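Local coordinates for putative N-acetylneuraminate lyase ([Ruminococcus] gnavus ATCC 29149, PDB 6RB7), which is a TIM-barrel protein of the dihydrodipicolinate synthetase family that assembles as four chains, at residues D91-L96 / A125-G130; D120-A125 / S159-N164; I277-S282 / V321-Q326. All coordinates share one frame; numbering follows the deposited sequence.

Interaction 1: residues D91-L96 / A125-G130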
ATOM      1  N   ASP A  91     -24.923  20.864  12.497  1.00 13.90           N
ATOM      2  CA  ASP A  91     -25.489  20.333  11.236  1.00 15.25           C
ATOM      3  C   ASP A  91     -26.027  18.921  11.483  1.00 13.68           C
ATOM      4  O   ASP A  91     -27.144  18.578  11.061  1.00 13.50           O
ATOM      5  CB  ASP A  91     -24.412  20.272  10.152  1.00 16.31           C
ATOM      6  CG  ASP A  91     -23.928  21.582   9.554  1.00 18.37           C
ATOM      7  OD1 ASP A  91     -24.695  22.595   9.654  1.00 19.00           O
ATOM      8  OD2 ASP A  91     -22.777  21.587   9.000  1.00 16.93           O
ATOM      9  N   ARG A  92     -25.199  18.081  12.118  1.00 13.17           N
ATOM     10  CA  ARG A  92     -25.539  16.656  12.296  1.00 13.70           C
ATOM     11  C   ARG A  92     -26.713  16.505  13.269  1.00 13.06           C
ATOM     12  O   ARG A  92     -27.539  15.569  13.090  1.00 13.06           O
ATOM     13  CB  ARG A  92     -24.294  15.882  12.711  1.00 11.55           C
ATOM     14  CG  ARG A  92     -23.318  15.806  11.542  1.00 13.19           C
ATOM     15  CD  ARG A  92     -21.947  15.294  11.936  1.00 11.97           C
ATOM     16  NE  ARG A  92     -21.914  13.890  12.266  1.00 10.77           N
ATOM     17  CZ  ARG A  92     -20.786  13.195  12.435  1.00 11.87           C
ATOM     18  NH1 ARG A  92     -19.620  13.816  12.325  1.00 12.88           N
ATOM     19  NH2 ARG A  92     -20.861  11.894  12.694  1.00 10.36           N
ATOM     20  N   LYS A  93     -26.805  17.352  14.277  1.00 13.25           N
ATOM     21  CA  LYS A  93     -27.970  17.343  15.178  1.00 14.27           C
ATOM     22  C   LYS A  93     -29.236  17.703  14.403  1.00 14.44           C
ATOM     23  O   LYS A  93     -30.248  17.001  14.565  1.00 13.31           O
ATOM     24  CB  LYS A  93     -27.770  18.339  16.312  1.00 14.57           C
ATOM     25  CG  LYS A  93     -26.777  17.891  17.355  1.00 13.21           C
ATOM     26  CD  LYS A  93     -26.671  18.908  18.475  1.00 14.29           C
ATOM     27  CE  LYS A  93     -25.716  18.500  19.566  1.00 19.65           C
ATOM     28  NZ  LYS A  93     -25.598  19.577  20.594  1.00 23.18           N
ATOM     29  N   ILE A  94     -29.175  18.730  13.563  1.00 13.67           N
ATOM     30  CA  ILE A  94     -30.347  19.158  12.764  1.00 16.94           C
ATOM     31  C   ILE A  94     -30.788  18.008  11.846  1.00 15.04           C
ATOM     32  O   ILE A  94     -31.986  17.701  11.774  1.00 14.34           O
ATOM     33  CB  ILE A  94     -30.059  20.458  12.023  1.00 15.71           C
ATOM     34  CG1 ILE A  94     -29.893  21.592  13.062  1.00 18.36           C
ATOM     35  CG2 ILE A  94     -31.173  20.743  11.017  1.00 16.21           C
ATOM     36  CD1 ILE A  94     -29.333  22.839  12.492  1.00 22.29           C
ATOM     37  N   VAL A  95     -29.840  17.326  11.199  1.00 12.58           N
ATOM     38  CA  VAL A  95     -30.234  16.204  10.332  1.00 12.37           C
ATOM     39  C   VAL A  95     -30.995  15.164  11.156  1.00 14.68           C
ATOM     40  O   VAL A  95     -32.088  14.725  10.754  1.00 13.59           O
ATOM     41  CB  VAL A  95     -29.008  15.579   9.627  1.00 13.50           C
ATOM     42  CG1 VAL A  95     -29.375  14.289   8.956  1.00 13.54           C
ATOM     43  CG2 VAL A  95     -28.375  16.569   8.655  1.00 12.91           C
ATOM     44  N   LEU A  96     -30.417  14.715  12.268  1.00 12.33           N
ATOM     45  CA  LEU A  96     -31.006  13.580  13.001  1.00 12.29           C
ATOM     46  C   LEU A  96     -32.371  13.998  13.605  1.00 13.74           C
ATOM     47  O   LEU A  96     -33.290  13.191  13.564  1.00 14.85           O
ATOM     48  CB  LEU A  96     -30.050  13.060  14.060  1.00 12.31           C
ATOM     49  CG  LEU A  96     -30.548  11.838  14.808  1.00 13.55           C
ATOM     50  CD1 LEU A  96     -30.707  10.629  13.854  1.00 15.93           C
ATOM     51  CD2 LEU A  96     -29.582  11.500  15.926  1.00 14.67           C
ATOM     52  N   ALA A 125     -23.290  11.414  20.357  1.00 12.22           N
ATOM     53  CA  ALA A 125     -23.791  10.156  20.948  1.00 13.29           C
ATOM     54  C   ALA A 125     -24.915  10.475  21.946  1.00 11.62           C
ATOM     55  O   ALA A 125     -25.962   9.819  21.912  1.00 14.02           O
ATOM     56  CB  ALA A 125     -22.670   9.374  21.577  1.00 14.67           C
ATOM     57  N   ARG A 126     -24.663  11.404  22.851  1.00 14.10           N
ATOM     58  CA  ARG A 126     -25.644  11.763  23.905  1.00 14.93           C
ATOM     59  C   ARG A 126     -26.898  12.300  23.232  1.00 13.95           C
ATOM     60  O   ARG A 126     -28.014  11.910  23.648  1.00 15.79           O
ATOM     61  CB  ARG A 126     -25.019  12.801  24.838  1.00 18.50           C
ATOM     62  CG  ARG A 126     -25.892  13.224  26.006  1.00 24.50           C
ATOM     63  CD  ARG A 126     -25.057  14.226  26.827  1.00 36.68           C
ATOM     64  NE  ARG A 126     -23.881  13.544  27.417  1.00 65.05           N
ATOM     65  CZ  ARG A 126     -22.585  13.656  27.048  1.00 69.98           C
ATOM     66  NH1 ARG A 126     -22.201  14.477  26.081  1.00 65.17           N
ATOM     67  NH2 ARG A 126     -21.663  12.922  27.655  1.00 54.53           N
ATOM     68  N   HIS A 127     -26.739  13.157  22.219  1.00 13.44           N
ATOM     69  CA  HIS A 127     -27.881  13.740  21.489  1.00 13.78           C
ATOM     70  C   HIS A 127     -28.698  12.623  20.835  1.00 15.32           C
ATOM     71  O   HIS A 127     -29.953  12.652  20.899  1.00 16.08           O
ATOM     72  CB  HIS A 127     -27.382  14.803  20.526  1.00 15.19           C
ATOM     73  CG  HIS A 127     -28.428  15.341  19.629  1.00 14.15           C
ATOM     74  ND1 HIS A 127     -28.666  14.793  18.377  1.00 15.88           N
ATOM     75  CD2 HIS A 127     -29.262  16.393  19.773  1.00 15.77           C
ATOM     76  CE1 HIS A 127     -29.604  15.515  17.795  1.00 16.16           C
ATOM     77  NE2 HIS A 127     -29.992  16.506  18.623  1.00 16.05           N
ATOM     78  N   ALA A 128     -28.022  11.656  20.200  1.00 12.98           N
ATOM     79  CA  ALA A 128     -28.697  10.549  19.507  1.00 14.66           C
ATOM     80  C   ALA A 128     -29.474   9.680  20.496  1.00 12.43           C
ATOM     81  O   ALA A 128     -30.626   9.297  20.202  1.00 14.15           O
ATOM     82  CB  ALA A 128     -27.687   9.755  18.677  1.00 13.49           C
ATOM     83  N   GLU A 129     -28.887   9.356  21.639  1.00 14.44           N
ATOM     84  CA  GLU A 129     -29.586   8.550  22.656  1.00 14.97           C
ATOM     85  C   GLU A 129     -30.803   9.358  23.151  1.00 15.13           C
ATOM     86  O   GLU A 129     -31.890   8.771  23.365  1.00 16.62           O
ATOM     87  CB  GLU A 129     -28.662   8.149  23.780  1.00 15.25           C
ATOM     88  CG  GLU A 129     -29.414   7.364  24.828  1.00 17.00           C
ATOM     89  CD  GLU A 129     -28.549   6.605  25.813  1.00 22.40           C
ATOM     90  OE1 GLU A 129     -27.931   5.612  25.437  1.00 17.94           O
ATOM     91  OE2 GLU A 129     -28.531   7.011  26.966  1.00 25.40           O
ATOM     92  N   GLY A 130     -30.670  10.651  23.271  1.00 16.22           N
ATOM     93  CA  GLY A 130     -31.789  11.521  23.694  1.00 17.49           C
ATOM     94  C   GLY A 130     -32.964  11.443  22.739  1.00 22.57           C
ATOM     95  O   GLY A 130     -34.125  11.640  23.180  1.00 19.49           O
TER
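H127 reaches from helix 118-130 to helix 89-103 and lays one face of its imidazole against the aliphatic chain of K93. K93 CG sits 3.6 Å from the centroid of the H127 ring and only 2° off the ring normal, a CH-pi contact over the middle of the face. The ring also abuts the lysine backbone, with H127 CE1 3.6 Å from K93 CA. The histidine gets there because its CG lies anti to the backbone N (chi1 173°), which sends the ring outward to the neighbouring helix. K93 runs extended beyond CG, crossing the imidazole obliquely and carrying its ammonium past the ring to a salt bridge with E123, while H127 NE2 hydrogen-bonds to E97. A lysine suits this partly exposed place, since its methylenes cover the ring while its charge goes to an acid beyond it; the imidazole likewise offers a flat face to the methylenes and a nitrogen, NE2, to E97.

Deeper in, L96 takes over. Its CD2 packs 3.8 Å from A128 CB and, at an oblique angle to the ring, comes within 4.2 Å of H127 ND1. A branched leucine spans the gap between the helices, whereas the small methyl of A128 packs between L96 and the sheet; both residues also touch A111 of strand 108-112.

The two segments run nearly parallel, at 14°, with axes 10.7 Å apart. Such side-by-side packing of successive outer helices, each following its own parallel strand, is characteristic of the beta/alpha-barrel, or TIM-barrel, fold.

Interaction 2: residues D120-A125 / S159-N164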
ATOM      1  N   ASP A 120     -16.629  15.888  20.532  1.00 13.39           N
ATOM      2  CA  ASP A 120     -17.720  16.146  19.566  1.00 13.16           C
ATOM      3  C   ASP A 120     -18.477  14.836  19.351  1.00 12.90           C
ATOM      4  O   ASP A 120     -19.701  14.829  19.232  1.00 13.28           O
ATOM      5  CB  ASP A 120     -17.198  16.639  18.233  1.00 13.53           C
ATOM      6  CG  ASP A 120     -16.703  18.069  18.180  1.00 18.28           C
ATOM      7  OD1 ASP A 120     -16.866  18.815  19.208  1.00 17.85           O
ATOM      8  OD2 ASP A 120     -16.192  18.438  17.099  1.00 17.74           O
ATOM      9  N   SER A 121     -17.755  13.723  19.258  1.00 12.15           N
ATOM     10  CA  SER A 121     -18.384  12.387  19.081  1.00 12.27           C
ATOM     11  C   SER A 121     -19.291  12.055  20.283  1.00 11.55           C
ATOM     12  O   SER A 121     -20.388  11.489  20.100  1.00 12.10           O
ATOM     13  CB  SER A 121     -17.315  11.341  18.905  1.00 12.24           C
ATOM     14  OG  SER A 121     -16.392  11.676  17.857  1.00 11.36           O
ATOM     15  N   GLN A 122     -18.816  12.309  21.506  1.00 13.33           N
ATOM     16  CA  GLN A 122     -19.610  12.062  22.720  1.00 14.11           C
ATOM     17  C   GLN A 122     -20.844  12.972  22.718  1.00 13.02           C
ATOM     18  O   GLN A 122     -21.952  12.494  23.104  1.00 13.98           O
ATOM     19  CB  GLN A 122     -18.743  12.351  23.943  1.00 13.74           C
ATOM     20  CG  GLN A 122     -17.643  11.310  24.203  1.00 14.97           C
ATOM     21  CD  GLN A 122     -16.711  11.793  25.283  1.00 16.00           C
ATOM     22  OE1 GLN A 122     -16.125  12.870  25.167  1.00 18.17           O
ATOM     23  NE2 GLN A 122     -16.525  10.978  26.321  1.00 20.70           N
ATOM     24  N   GLU A 123     -20.717  14.205  22.262  1.00 12.47           N
ATOM     25  CA  GLU A 123     -21.867  15.154  22.212  1.00 14.35           C
ATOM     26  C   GLU A 123     -22.921  14.592  21.267  1.00 14.74           C
ATOM     27  O   GLU A 123     -24.139  14.562  21.619  1.00 14.54           O
ATOM     28  CB  GLU A 123     -21.386  16.547  21.831  1.00 14.37           C
ATOM     29  CG  GLU A 123     -22.472  17.547  21.683  1.00 17.44           C
ATOM     30  CD  GLU A 123     -22.017  19.003  21.486  1.00 25.55           C
ATOM     31  OE1 GLU A 123     -20.788  19.250  21.247  1.00 30.86           O
ATOM     32  OE2 GLU A 123     -22.910  19.908  21.516  1.00 26.57           O
ATOM     33  N   LEU A 124     -22.514  14.099  20.082  1.00 11.90           N
ATOM     34  CA  LEU A 124     -23.495  13.547  19.153  1.00 12.27           C
ATOM     35  C   LEU A 124     -24.072  12.244  19.680  1.00 11.62           C
ATOM     36  O   LEU A 124     -25.245  11.997  19.417  1.00 12.46           O
ATOM     37  CB  LEU A 124     -22.840  13.379  17.774  1.00 11.59           C
ATOM     38  CG  LEU A 124     -22.597  14.680  17.027  1.00 12.81           C
ATOM     39  CD1 LEU A 124     -21.868  14.418  15.736  1.00 13.14           C
ATOM     40  CD2 LEU A 124     -23.899  15.458  16.758  1.00 14.82           C
ATOM     41  N   ALA A 125     -23.290  11.414  20.357  1.00 12.22           N
ATOM     42  CA  ALA A 125     -23.791  10.156  20.948  1.00 13.29           C
ATOM     43  C   ALA A 125     -24.915  10.475  21.946  1.00 11.62           C
ATOM     44  O   ALA A 125     -25.962   9.819  21.912  1.00 14.02           O
ATOM     45  CB  ALA A 125     -22.670   9.374  21.577  1.00 14.67           C
ATOM     46  N   SER A 159     -19.381   5.247  23.202  1.00 13.71           N
ATOM     47  CA  SER A 159     -20.420   4.324  23.694  1.00 13.61           C
ATOM     48  C   SER A 159     -20.862   4.761  25.109  1.00 16.20           C
ATOM     49  O   SER A 159     -22.083   4.701  25.391  1.00 14.29           O
ATOM     50  CB  SER A 159     -19.909   2.922  23.672  1.00 15.28           C
ATOM     51  OG  SER A 159     -20.878   2.019  24.233  1.00 16.14           O
ATOM     52  N   ALA A 160     -19.937   5.172  25.962  1.00 14.94           N
ATOM     53  CA  ALA A 160     -20.277   5.537  27.367  1.00 16.06           C
ATOM     54  C   ALA A 160     -21.153   6.800  27.384  1.00 18.29           C
ATOM     55  O   ALA A 160     -21.837   7.011  28.405  1.00 17.46           O
ATOM     56  CB  ALA A 160     -19.004   5.765  28.148  1.00 19.80           C
ATOM     57  N   ALA A 161     -21.125   7.633  26.349  1.00 14.77           N
ATOM     58  CA  ALA A 161     -21.967   8.847  26.261  1.00 16.55           C
ATOM     59  C   ALA A 161     -23.402   8.473  25.859  1.00 20.16           C
ATOM     60  O   ALA A 161     -24.279   9.330  25.982  1.00 19.52           O
ATOM     61  CB  ALA A 161     -21.372   9.856  25.307  1.00 18.63           C
ATOM     62  N   ALA A 162     -23.606   7.267  25.313  1.00 17.65           N
ATOM     63  CA  ALA A 162     -24.923   6.716  24.926  1.00 16.59           C
ATOM     64  C   ALA A 162     -25.019   5.328  25.521  1.00 15.50           C
ATOM     65  O   ALA A 162     -25.085   4.313  24.816  1.00 15.14           O
ATOM     66  CB  ALA A 162     -25.095   6.692  23.434  1.00 16.95           C
ATOM     67  N   PRO A 163     -24.991   5.231  26.865  1.00 15.74           N
ATOM     68  CA  PRO A 163     -24.749   3.950  27.510  1.00 16.59           C
ATOM     69  C   PRO A 163     -25.890   2.944  27.409  1.00 16.74           C
ATOM     70  O   PRO A 163     -25.681   1.787  27.814  1.00 18.54           O
ATOM     71  CB  PRO A 163     -24.486   4.364  28.961  1.00 20.51           C
ATOM     72  CG  PRO A 163     -25.298   5.602  29.128  1.00 20.50           C
ATOM     73  CD  PRO A 163     -25.128   6.351  27.822  1.00 17.25           C
ATOM     74  N   ASN A 164     -27.050   3.372  26.925  1.00 16.86           N
ATOM     75  CA  ASN A 164     -28.235   2.497  26.769  1.00 19.38           C
ATOM     76  C   ASN A 164     -28.459   2.186  25.297  1.00 18.80           C
ATOM     77  O   ASN A 164     -29.547   1.693  24.972  1.00 20.79           O
ATOM     78  CB  ASN A 164     -29.467   3.203  27.355  1.00 22.39           C
ATOM     79  CG  ASN A 164     -29.231   3.515  28.813  1.00 30.79           C
ATOM     80  OD1 ASN A 164     -29.061   2.579  29.598  1.00 31.88           O
ATOM     81  ND2 ASN A 164     -29.140   4.796  29.158  1.00 30.94           N
TER
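Three alanine methyls and the base of a glutamine mesh where the end of helix 148-160 meets helix 118-130. The CA-CB bonds of A161 and A162 both point to the helix, and that of A125 points back at them, so the methyl groups face one another: A125 CB lies 4.0 Å from A161 CB and 4.1 Å from A162 CB. A125 thereby touches both alanines with a single carbon.

The methyl of A161 settles beside Q122, 3.9 Å from Q122 CB and 3.5 Å from Q122 O. With CG beside the backbone N and anti to the carbonyl carbon (chi1 -72°), Q122 sets its first two methylenes alongside this methyl, CG being 4.2 Å from A161 CB; the chain then extends onward to its amide. A162 does the same against the next turn of helix 118-130, its CB 3.6 Å from A125 O. Small residues suit these places because the backbones come very close, A161 CA being only 5.3 Å from Q122 CA and A162 CA 5.4 Å from A125 CA.

A turn bonded from A162 N to S159 O presents the two alanines near the C-terminal end of helix 148-160. Next to it, E129 OE1 probably accepts a hydrogen bond from N164 N, tying the residues that follow to the same helix, and A125 also touches I158.

No hydrogen bond or salt bridge joins the segments themselves. The chemistry is van der Waals contact between methyls, methylenes and carbonyl oxygens, implying that the fit depends on shape and closeness, with a directional polar link probably added by nearby E129.

Interaction 3: residues I277-S282 / V321-Q326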
ATOM      1  N   ILE A 277     -23.773   1.930 -10.787  1.00 11.28           N
ATOM      2  CA  ILE A 277     -22.742   2.557  -9.946  1.00 10.91           C
ATOM      3  C   ILE A 277     -21.583   3.026 -10.818  1.00 12.89           C
ATOM      4  O   ILE A 277     -21.102   4.164 -10.632  1.00 14.25           O
ATOM      5  CB  ILE A 277     -22.273   1.587  -8.845  1.00 12.94           C
ATOM      6  CG1 ILE A 277     -23.428   1.265  -7.888  1.00 12.29           C
ATOM      7  CG2 ILE A 277     -21.065   2.158  -8.127  1.00 13.05           C
ATOM      8  CD1 ILE A 277     -23.101   0.183  -6.913  1.00 13.12           C
ATOM      9  N   TYR A 278     -21.119   2.179 -11.742  1.00 13.65           N
ATOM     10  CA  TYR A 278     -19.952   2.546 -12.560  1.00 13.31           C
ATOM     11  C   TYR A 278     -20.312   3.775 -13.414  1.00 12.41           C
ATOM     12  O   TYR A 278     -19.467   4.715 -13.516  1.00 15.39           O
ATOM     13  CB  TYR A 278     -19.455   1.382 -13.390  1.00 13.44           C
ATOM     14  CG  TYR A 278     -19.160   0.126 -12.593  1.00 13.76           C
ATOM     15  CD1 TYR A 278     -18.707   0.180 -11.281  1.00 14.75           C
ATOM     16  CD2 TYR A 278     -19.411  -1.115 -13.130  1.00 14.52           C
ATOM     17  CE1 TYR A 278     -18.493  -0.973 -10.556  1.00 14.41           C
ATOM     18  CE2 TYR A 278     -19.157  -2.282 -12.425  1.00 15.43           C
ATOM     19  CZ  TYR A 278     -18.707  -2.213 -11.138  1.00 13.88           C
ATOM     20  OH  TYR A 278     -18.512  -3.340 -10.391  1.00 15.53           O
ATOM     21  N   LYS A 279     -21.532   3.826 -13.920  1.00 12.99           N
ATOM     22  CA  LYS A 279     -21.971   5.011 -14.698  1.00 13.60           C
ATOM     23  C   LYS A 279     -21.982   6.259 -13.795  1.00 14.87           C
ATOM     24  O   LYS A 279     -21.454   7.307 -14.191  1.00 15.20           O
ATOM     25  CB  LYS A 279     -23.348   4.749 -15.301  1.00 14.76           C
ATOM     26  CG  LYS A 279     -23.893   5.912 -16.144  1.00 14.76           C
ATOM     27  CD  LYS A 279     -23.080   6.231 -17.347  1.00 20.93           C
ATOM     28  CE  LYS A 279     -22.981   5.100 -18.331  1.00 30.25           C
ATOM     29  NZ  LYS A 279     -22.401   5.606 -19.610  1.00 30.70           N
ATOM     30  N   MET A 280     -22.512   6.164 -12.588  1.00 12.85           N
ATOM     31  CA  MET A 280     -22.573   7.345 -11.717  1.00 13.89           C
ATOM     32  C   MET A 280     -21.155   7.795 -11.364  1.00 17.04           C
ATOM     33  O   MET A 280     -20.945   8.980 -11.193  1.00 20.59           O
ATOM     34  CB  MET A 280     -23.340   7.040 -10.444  1.00 14.88           C
ATOM     35  CG  MET A 280     -24.784   6.679 -10.729  1.00 15.55           C
ATOM     36  SD  MET A 280     -25.859   6.669  -9.278  1.00 16.96           S
ATOM     37  CE  MET A 280     -25.083   5.355  -8.316  1.00 16.48           C
ATOM     38  N   CYS A 281     -20.211   6.871 -11.238  1.00 14.39           N
ATOM     39  CA  CYS A 281     -18.822   7.224 -10.827  1.00 15.61           C
ATOM     40  C   CYS A 281     -18.012   7.752 -12.003  1.00 15.58           C
ATOM     41  O   CYS A 281     -16.879   8.230 -11.769  1.00 17.61           O
ATOM     42  CB  CYS A 281     -18.154   6.005 -10.214  1.00 16.88           C
ATOM     43  SG  CYS A 281     -18.821   5.602  -8.579  1.00 18.78           S
ATOM     44  N   SER A 282     -18.550   7.721 -13.222  1.00 16.75           N
ATOM     45  CA  SER A 282     -17.855   8.168 -14.455  1.00 17.33           C
ATOM     46  C   SER A 282     -17.937   9.693 -14.628  1.00 20.04           C
ATOM     47  O   SER A 282     -17.274  10.221 -15.527  1.00 19.88           O
ATOM     48  CB  SER A 282     -18.369   7.446 -15.664  1.00 17.14           C
ATOM     49  OG  SER A 282     -19.641   7.937 -16.083  1.00 19.06           O
ATOM     50  N   VAL A 321     -25.851  11.817 -15.759  1.00 15.34           N
ATOM     51  CA  VAL A 321     -26.954  11.813 -14.765  1.00 15.63           C
ATOM     52  C   VAL A 321     -28.218  11.253 -15.432  1.00 15.32           C
ATOM     53  O   VAL A 321     -28.873  10.368 -14.903  1.00 15.72           O
ATOM     54  CB  VAL A 321     -27.206  13.224 -14.212  1.00 14.80           C
ATOM     55  CG1 VAL A 321     -28.503  13.256 -13.448  1.00 17.00           C
ATOM     56  CG2 VAL A 321     -26.030  13.725 -13.386  1.00 17.48           C
ATOM     57  N   LYS A 322     -28.574  11.763 -16.610  1.00 15.38           N
ATOM     58  CA  LYS A 322     -29.824  11.314 -17.265  1.00 16.73           C
ATOM     59  C   LYS A 322     -29.726   9.855 -17.677  1.00 15.24           C
ATOM     60  O   LYS A 322     -30.752   9.134 -17.563  1.00 15.21           O
ATOM     61  CB  LYS A 322     -30.082  12.202 -18.480  1.00 18.02           C
ATOM     62  CG  LYS A 322     -30.515  13.593 -18.085  1.00 23.35           C
ATOM     63  CD  LYS A 322     -30.661  14.472 -19.329  1.00 30.55           C
ATOM     64  CE  LYS A 322     -31.797  14.007 -20.235  1.00 53.91           C
ATOM     65  NZ  LYS A 322     -31.514  14.184 -21.687  1.00 60.11           N
ATOM     66  N   GLU A 323     -28.571   9.423 -18.170  1.00 15.87           N
ATOM     67  CA  GLU A 323     -28.372   8.007 -18.557  1.00 14.85           C
ATOM     68  C   GLU A 323     -28.519   7.114 -17.324  1.00 14.61           C
ATOM     69  O   GLU A 323     -29.270   6.105 -17.392  1.00 15.09           O
ATOM     70  CB  GLU A 323     -27.024   7.824 -19.223  1.00 19.31           C
ATOM     71  CG  GLU A 323     -26.845   6.436 -19.773  1.00 25.62           C
ATOM     72  CD  GLU A 323     -25.571   6.256 -20.597  1.00 48.95           C
ATOM     73  OE1 GLU A 323     -24.673   7.156 -20.523  1.00 45.81           O
ATOM     74  OE2 GLU A 323     -25.449   5.192 -21.267  1.00 45.05           O
ATOM     75  N   ALA A 324     -27.868   7.457 -16.226  1.00 15.15           N
ATOM     76  CA  ALA A 324     -27.953   6.627 -14.998  1.00 15.55           C
ATOM     77  C   ALA A 324     -29.384   6.607 -14.475  1.00 14.81           C
ATOM     78  O   ALA A 324     -29.853   5.536 -14.054  1.00 15.10           O
ATOM     79  CB  ALA A 324     -26.991   7.118 -13.954  1.00 15.78           C
ATOM     80  N   ALA A 325     -30.075   7.739 -14.489  1.00 12.90           N
ATOM     81  CA  ALA A 325     -31.477   7.800 -14.035  1.00 13.09           C
ATOM     82  C   ALA A 325     -32.349   6.875 -14.888  1.00 15.39           C
ATOM     83  O   ALA A 325     -33.159   6.158 -14.328  1.00 15.08           O
ATOM     84  CB  ALA A 325     -31.986   9.232 -14.051  1.00 14.48           C
ATOM     85  N   GLN A 326     -32.148   6.863 -16.201  1.00 15.03           N
ATOM     86  CA  GLN A 326     -32.901   5.973 -17.103  1.00 15.05           C
ATOM     87  C   GLN A 326     -32.527   4.513 -16.837  1.00 16.30           C
ATOM     88  O   GLN A 326     -33.431   3.636 -16.862  1.00 16.71           O
ATOM     89  CB  GLN A 326     -32.694   6.356 -18.577  1.00 18.99           C
ATOM     90  CG  GLN A 326     -33.583   5.528 -19.500  1.00 23.52           C
ATOM     91  CD  GLN A 326     -35.030   5.886 -19.311  1.00 34.71           C
ATOM     92  OE1 GLN A 326     -35.374   7.065 -19.273  1.00 34.61           O
ATOM     93  NE2 GLN A 326     -35.889   4.885 -19.168  1.00 36.09           N
TER
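K279 leaves its helix with CG anti to the backbone N and then bends twice, at chi2 63° and chi3 61°, a hooked course that brings its ammonium to E323. The glutamate starts out in the same sense but stays extended beyond CG, and the two side chains cross at about a right angle. K279 NZ donates to E323 OE1 at 2.9 Å in a salt bridge, arriving from above the carboxylate, 54° out of its plane. A long, flexible lysine suits this partly exposed position, where charge can be paired across the gap.

Here helices 263-281 and 317-335 pack antiparallel, the axes of segments 277-281 and 321-326 approaching to 9.2 Å, among the C-terminal helices that follow the barrel strands in this family. Beneath the ion pair, the small methyl of A324 is consistent with the close approach; its CB is 3.9 Å from M280 CG and 4.0 Å from K279 CG. M280, flexible and apolar, continues into the buried side against I291 and I294 of helix 287-299. Near S282, K279 O accepts both S282 N and S282 OG, the hydroxyl lying 2.7 Å away on a lone pair in the carbonyl plane.

Interactions 1 and 2 are neighbours, their centres about 10 Å apart, and both use helix 118-130: helix 89-103 packs against it in one, the end of helix 148-160 in the other. Because helix 118-130 is common to both, three successive outer helices of the barrel are joined in a row; the two contacts share A125, touch through side chains of that helix, and have segments that alternate along the chain. Interaction 3 comes later in the sequence, between helices 263-281 and 317-335, on the opposite side of the chain's centre, with its centre about 32 Å from that of interaction 1 and 38 Å from that of interaction 2. The barrel wall and the C-terminal helices are thus packed by separate contacts.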